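PDB 4TZM: protein HTP-2 from Caenorhabditis elegans, which is a HORMA domain protein of the meiotic chromosome axis that binds a closure motif of its partner HTP-3. Local coordinates for residues A99-V111 with A121-E133. Numbering follows the deposited sequence.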
loop_
_atom_site.group_PDB
_atom_site.type_symbol
_atom_site.label_atom_id
_atom_site.label_comp_id
_atom_site.label_asym_id
_atom_site.label_seq_id
_atom_site.Cartn_x
_atom_site.Cartn_y
_atom_site.Cartn_z
ATOM N N ALA A 99 -10.167 4.514 5.241
ATOM C CA ALA A 99 -11.173 3.463 5.195
ATOM C C ALA A 99 -10.730 2.177 5.906
ATOM O O ALA A 99 -11.551 1.289 6.132
ATOM C CB ALA A 99 -11.545 3.163 3.752
ATOM N N THR A 100 -9.453 2.064 6.265
ATOM C CA THR A 100 -9.021 0.887 7.024
ATOM C C THR A 100 -9.389 1.038 8.498
ATOM O O THR A 100 -9.470 0.047 9.222
ATOM C CB THR A 100 -7.495 0.607 6.911
ATOM O OG1 THR A 100 -6.748 1.658 7.536
ATOM C CG2 THR A 100 -7.067 0.458 5.462
ATOM N N LYS A 101 -9.616 2.272 8.940
ATOM C CA LYS A 101 -10.059 2.508 10.313
ATOM C C LYS A 101 -11.473 1.985 10.500
ATOM O O LYS A 101 -11.776 1.309 11.484
ATOM C CB LYS A 101 -9.994 3.990 10.665
ATOM C CG LYS A 101 -8.587 4.536 10.644
ATOM C CD LYS A 101 -8.521 5.950 11.154
ATOM C CE LYS A 101 -7.078 6.343 11.371
ATOM N NZ LYS A 101 -6.923 7.808 11.574
ATOM N N ASP A 102 -12.337 2.301 9.543
ATOM C CA ASP A 102 -13.697 1.785 9.546
ATOM C C ASP A 102 -13.699 0.285 9.257
ATOM O O ASP A 102 -14.620 -0.428 9.648
ATOM C CB ASP A 102 -14.553 2.523 8.514
ATOM C CG ASP A 102 -14.526 4.033 8.692
ATOM O OD1 ASP A 102 -13.485 4.571 9.124
ATOM O OD2 ASP A 102 -15.548 4.686 8.388
ATOM N N GLY A 103 -12.663 -0.184 8.568
ATOM C CA GLY A 103 -12.556 -1.581 8.188
ATOM C C GLY A 103 -13.315 -1.909 6.915
ATOM O O GLY A 103 -13.831 -3.016 6.763
ATOM N N PHE A 104 -13.365 -0.954 5.990
ATOM C CA PHE A 104 -14.221 -1.077 4.812
ATOM C C PHE A 104 -13.447 -1.318 3.519
ATOM O O PHE A 104 -14.043 -1.627 2.486
ATOM C CB PHE A 104 -15.085 0.178 4.657
ATOM C CG PHE A 104 -16.097 0.361 5.753
ATOM C CD1 PHE A 104 -16.478 -0.704 6.561
ATOM C CD2 PHE A 104 -16.679 1.600 5.971
ATOM C CE1 PHE A 104 -17.415 -0.532 7.569
ATOM C CE2 PHE A 104 -17.615 1.779 6.977
ATOM C CZ PHE A 104 -17.982 0.713 7.776
ATOM N N LEU A 105 -12.127 -1.177 3.574
ATOM C CA LEU A 105 -11.298 -1.317 2.378
ATOM C C LEU A 105 -10.746 -2.732 2.220
ATOM O O LEU A 105 -10.020 -3.220 3.084
ATOM C CB LEU A 105 -10.141 -0.315 2.412
ATOM C CG LEU A 105 -9.268 -0.332 1.158
ATOM C CD1 LEU A 105 -10.055 0.195 -0.033
ATOM C CD2 LEU A 105 -7.993 0.468 1.371
ATOM N N LYS A 106 -11.085 -3.380 1.106
ATOM C CA LYS A 106 -10.613 -4.734 0.814
ATOM C C LYS A 106 -9.277 -4.719 0.063
ATOM O O LYS A 106 -8.325 -5.408 0.444
ATOM C CB LYS A 106 -11.668 -5.498 0.004
ATOM C CG LYS A 106 -11.215 -6.851 -0.534
ATOM C CD LYS A 106 -11.010 -7.874 0.575
ATOM C CE LYS A 106 -10.659 -9.247 0.007
ATOM N NZ LYS A 106 -9.436 -9.221 -0.850
ATOM N N GLU A 107 -9.213 -3.919 -0.995
ATOM C CA GLU A 107 -8.026 -3.830 -1.834
ATOM C C GLU A 107 -7.927 -2.469 -2.506
ATOM O O GLU A 107 -8.916 -1.968 -3.034
ATOM C CB GLU A 107 -8.043 -4.920 -2.907
ATOM C CG GLU A 107 -6.952 -4.758 -3.959
ATOM C CD GLU A 107 -7.025 -5.792 -5.069
ATOM O OE1 GLU A 107 -7.817 -6.750 -4.954
ATOM O OE2 GLU A 107 -6.285 -5.643 -6.063
ATOM N N ILE A 108 -6.743 -1.864 -2.489
ATOM C CA ILE A 108 -6.497 -0.705 -3.340
ATOM C C ILE A 108 -5.383 -1.027 -4.331
ATOM O O ILE A 108 -4.320 -1.528 -3.955
ATOM C CB ILE A 108 -6.144 0.565 -2.530
ATOM C CG1 ILE A 108 -5.770 1.700 -3.487
ATOM C CG2 ILE A 108 -5.025 0.296 -1.535
ATOM C CD1 ILE A 108 -5.567 3.038 -2.820
ATOM N N SER A 109 -5.641 -0.760 -5.607
ATOM C CA SER A 109 -4.687 -1.102 -6.651
ATOM C C SER A 109 -4.333 0.079 -7.541
ATOM O O SER A 109 -5.193 0.895 -7.895
ATOM C CB SER A 109 -5.230 -2.248 -7.509
ATOM O OG SER A 109 -5.276 -3.455 -6.771
ATOM N N LEU A 110 -3.052 0.167 -7.877
ATOM C CA LEU A 110 -2.585 1.068 -8.916
ATOM C C LEU A 110 -2.656 0.326 -10.244
ATOM O O LEU A 110 -1.929 -0.644 -10.456
ATOM C CB LEU A 110 -1.162 1.544 -8.635
ATOM C CG LEU A 110 -0.535 2.356 -9.766
ATOM C CD1 LEU A 110 -1.455 3.501 -10.160
ATOM C CD2 LEU A 110 0.832 2.882 -9.368
ATOM N N VAL A 111 -3.533 0.781 -11.132
ATOM C CA VAL A 111 -3.828 0.053 -12.358
ATOM C C VAL A 111 -3.372 0.803 -13.606
ATOM O O VAL A 111 -3.763 1.948 -13.830
ATOM C CB VAL A 111 -5.338 -0.237 -12.463
ATOM C CG1 VAL A 111 -5.682 -0.821 -13.822
ATOM C CG2 VAL A 111 -5.774 -1.171 -11.344
ATOM N N ALA A 121 -5.924 -4.574 -17.506
ATOM C CA ALA A 121 -4.698 -3.821 -17.274
ATOM C C ALA A 121 -3.477 -4.487 -17.894
ATOM O O ALA A 121 -3.497 -5.673 -18.224
ATOM C CB ALA A 121 -4.482 -3.624 -15.786
ATOM N N ILE A 122 -2.414 -3.704 -18.050
ATOM C CA ILE A 122 -1.140 -4.213 -18.537
ATOM C C ILE A 122 -0.145 -4.285 -17.380
ATOM O O ILE A 122 0.908 -4.915 -17.488
ATOM C CB ILE A 122 -0.569 -3.335 -19.671
ATOM C CG1 ILE A 122 -0.115 -1.976 -19.132
ATOM C CG2 ILE A 122 -1.601 -3.156 -20.778
ATOM C CD1 ILE A 122 0.818 -1.227 -20.072
ATOM N N GLU A 123 -0.498 -3.639 -16.270
ATOM C CA GLU A 123 0.312 -3.669 -15.053
ATOM C C GLU A 123 -0.524 -3.290 -13.829
ATOM O O GLU A 123 -1.279 -2.319 -13.866
ATOM C CB GLU A 123 1.513 -2.728 -15.182
ATOM C CG GLU A 123 2.444 -2.730 -13.981
ATOM C CD GLU A 123 3.792 -2.106 -14.289
ATOM O OE1 GLU A 123 4.626 -2.765 -14.950
ATOM O OE2 GLU A 123 4.019 -0.953 -13.870
ATOM N N VAL A 124 -0.391 -4.060 -12.751
ATOM C CA VAL A 124 -1.137 -3.797 -11.521
ATOM C C VAL A 124 -0.270 -3.928 -10.272
ATOM O O VAL A 124 0.421 -4.928 -10.088
ATOM C CB VAL A 124 -2.342 -4.756 -11.368
ATOM C CG1 VAL A 124 -2.986 -4.590 -9.999
ATOM C CG2 VAL A 124 -3.364 -4.521 -12.464
ATOM N N PHE A 125 -0.309 -2.911 -9.419
ATOM C CA PHE A 125 0.263 -3.010 -8.083
ATOM C C PHE A 125 -0.864 -2.999 -7.057
ATOM O O PHE A 125 -1.526 -1.978 -6.868
ATOM C CB PHE A 125 1.247 -1.870 -7.823
ATOM C CG PHE A 125 2.577 -2.059 -8.489
ATOM C CD1 PHE A 125 2.763 -1.695 -9.814
ATOM C CD2 PHE A 125 3.643 -2.608 -7.791
ATOM C CE1 PHE A 125 3.993 -1.872 -10.432
ATOM C CE2 PHE A 125 4.874 -2.789 -8.401
ATOM C CZ PHE A 125 5.050 -2.420 -9.724
ATOM N N SER A 126 -1.084 -4.136 -6.403
ATOM C CA SER A 126 -2.240 -4.295 -5.524
ATOM C C SER A 126 -1.855 -4.458 -4.058
ATOM O O SER A 126 -0.861 -5.109 -3.729
ATOM C CB SER A 126 -3.079 -5.494 -5.969
ATOM O OG SER A 126 -2.329 -6.693 -5.910
ATOM N N MET A 127 -2.649 -3.852 -3.184
ATOM C CA MET A 127 -2.481 -4.019 -1.746
ATOM C C MET A 127 -3.795 -4.505 -1.129
ATOM O O MET A 127 -4.755 -3.743 -1.011
ATOM C CB MET A 127 -2.021 -2.709 -1.096
ATOM C CG MET A 127 -1.536 -2.866 0.342
ATOM S SD MET A 127 -0.769 -1.378 1.028
ATOM C CE MET A 127 0.337 -0.912 -0.298
ATOM N N LYS A 128 -3.831 -5.780 -0.750
ATOM C CA LYS A 128 -5.042 -6.391 -0.207
ATOM C C LYS A 128 -4.968 -6.489 1.309
ATOM O O LYS A 128 -3.910 -6.766 1.870
ATOM C CB LYS A 128 -5.265 -7.777 -0.812
ATOM C CG LYS A 128 -5.459 -7.772 -2.321
ATOM C CD LYS A 128 -5.485 -9.185 -2.884
ATOM C CE LYS A 128 -5.699 -9.175 -4.390
ATOM N NZ LYS A 128 -5.726 -10.547 -4.973
ATOM N N PHE A 129 -6.099 -6.275 1.971
ATOM C CA PHE A 129 -6.101 -6.135 3.419
ATOM C C PHE A 129 -6.851 -7.256 4.144
ATOM O O PHE A 129 -7.735 -7.905 3.583
ATOM C CB PHE A 129 -6.684 -4.767 3.800
ATOM C CG PHE A 129 -5.817 -3.608 3.383
ATOM C CD1 PHE A 129 -5.948 -3.038 2.124
ATOM C CD2 PHE A 129 -4.856 -3.100 4.247
ATOM C CE1 PHE A 129 -5.140 -1.978 1.736
ATOM C CE2 PHE A 129 -4.047 -2.041 3.867
ATOM C CZ PHE A 129 -4.189 -1.481 2.611
ATOM N N ILE A 130 -6.453 -7.490 5.390
ATOM C CA ILE A 130 -7.151 -8.403 6.284
ATOM C C ILE A 130 -7.345 -7.694 7.609
ATOM O O ILE A 130 -6.423 -7.061 8.121
ATOM C CB ILE A 130 -6.373 -9.716 6.512
ATOM C CG1 ILE A 130 -6.095 -10.421 5.185
ATOM C CG2 ILE A 130 -7.138 -10.642 7.458
ATOM C CD1 ILE A 130 -5.197 -11.633 5.309
ATOM N N TYR A 131 -8.548 -7.790 8.159
ATOM C CA TYR A 131 -8.853 -7.142 9.420
ATOM C C TYR A 131 -8.946 -8.189 10.523
ATOM O O TYR A 131 -9.469 -9.279 10.305
ATOM C CB TYR A 131 -10.145 -6.333 9.288
ATOM C CG TYR A 131 -10.014 -5.227 8.265
ATOM C CD1 TYR A 131 -9.447 -4.008 8.607
ATOM C CD2 TYR A 131 -10.422 -5.414 6.946
ATOM C CE1 TYR A 131 -9.306 -2.998 7.676
ATOM C CE2 TYR A 131 -10.282 -4.406 6.008
ATOM C CZ TYR A 131 -9.724 -3.199 6.380
ATOM O OH TYR A 131 -9.578 -2.184 5.457
ATOM N N PHE A 132 -8.401 -7.875 11.693
ATOM C CA PHE A 132 -8.438 -8.813 12.810
ATOM C C PHE A 132 -9.265 -8.277 13.966
ATOM O O PHE A 132 -9.435 -7.065 14.128
ATOM C CB PHE A 132 -7.026 -9.140 13.300
ATOM C CG PHE A 132 -6.196 -9.896 12.304
ATOM C CD1 PHE A 132 -5.500 -9.223 11.309
ATOM C CD2 PHE A 132 -6.097 -11.281 12.367
ATOM C CE1 PHE A 132 -4.727 -9.914 10.389
ATOM C CE2 PHE A 132 -5.326 -11.981 11.449
ATOM C CZ PHE A 132 -4.640 -11.295 10.460
ATOM N N GLU A 133 -9.769 -9.204 14.767
ATOM C CA GLU A 133 -10.564 -8.881 15.940
ATOM C C GLU A 133 -10.030 -9.674 17.123
ATOM O O GLU A 133 -9.101 -10.467 16.962
ATOM C CB GLU A 133 -12.033 -9.210 15.693
ATOM C CG GLU A 133 -12.280 -10.695 15.483
ATOM C CD GLU A 133 -13.506 -10.969 14.640
ATOM O OE1 GLU A 133 -14.230 -10.005 14.316
ATOM O OE2 GLU A 133 -13.743 -12.148 14.300
HETATM O O HOH W 1 -7.282 -10.158 1.524
#
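The beta hairpin of strands 105-113 and 123-133, within the HORMA domain, forms the middle of the large antiparallel sheet, and where its backbone ladder runs out a tyrosine takes over. Ile-108 with Met-127 and Leu-110 with Phe-125 are hydrogen-bonded pairs, each closed by two N-H to O bonds; the ladder ends with Phe-129 N giving a bond of 2.8 Å to Lys-106 O. Before Leu-105 the chain comes off the end of helix 84-102, and the OH of Tyr-131 reaches across where the two backbones diverge, donating to Leu-105 O over 2.6 Å. This bond lies in the carbonyl plane, on a lone pair, with a C=O...O angle of 125°. Tyr-131 CG stands anti to its carbonyl carbon (chi1 -62°), which sends the ring across to Gly-103, whose CA sits over one face, 3.9 Å from the centroid, in a CH-pi contact. Gly-103 takes the C-prime place, at positive phi, in the Schellman motif closing the helix. A leucine in place of Tyr-131 would probably leave Leu-105 O without its hydroxyl mate and the glycine turn without its aromatic floor.

Beside Tyr-131, the Phe-129 ring has Thr-100 CG2 over one face and Ile-108 CG2 at its edge, 4.0 Å from CE1, while Leu-105 CD2 approaches CE1 obliquely at 3.8 Å. On the other side of the sheet, Glu-107 and Lys-128 run side by side in the same direction; Glu-107 OE1 lies 3.3 Å from Lys-128 CE but 4.3 Å from its NZ, opposite charges too far apart for a salt bridge, and OE2 is hydrogen-bonded by Tyr-221. A classic beta bulge sets both Lys-106 and Glu-107 opposite Lys-200 of strand 193-201. Met-127 and Phe-125 pack on helix 35-56, the helix-against-sheet layering of the Mad2-like HORMA fold.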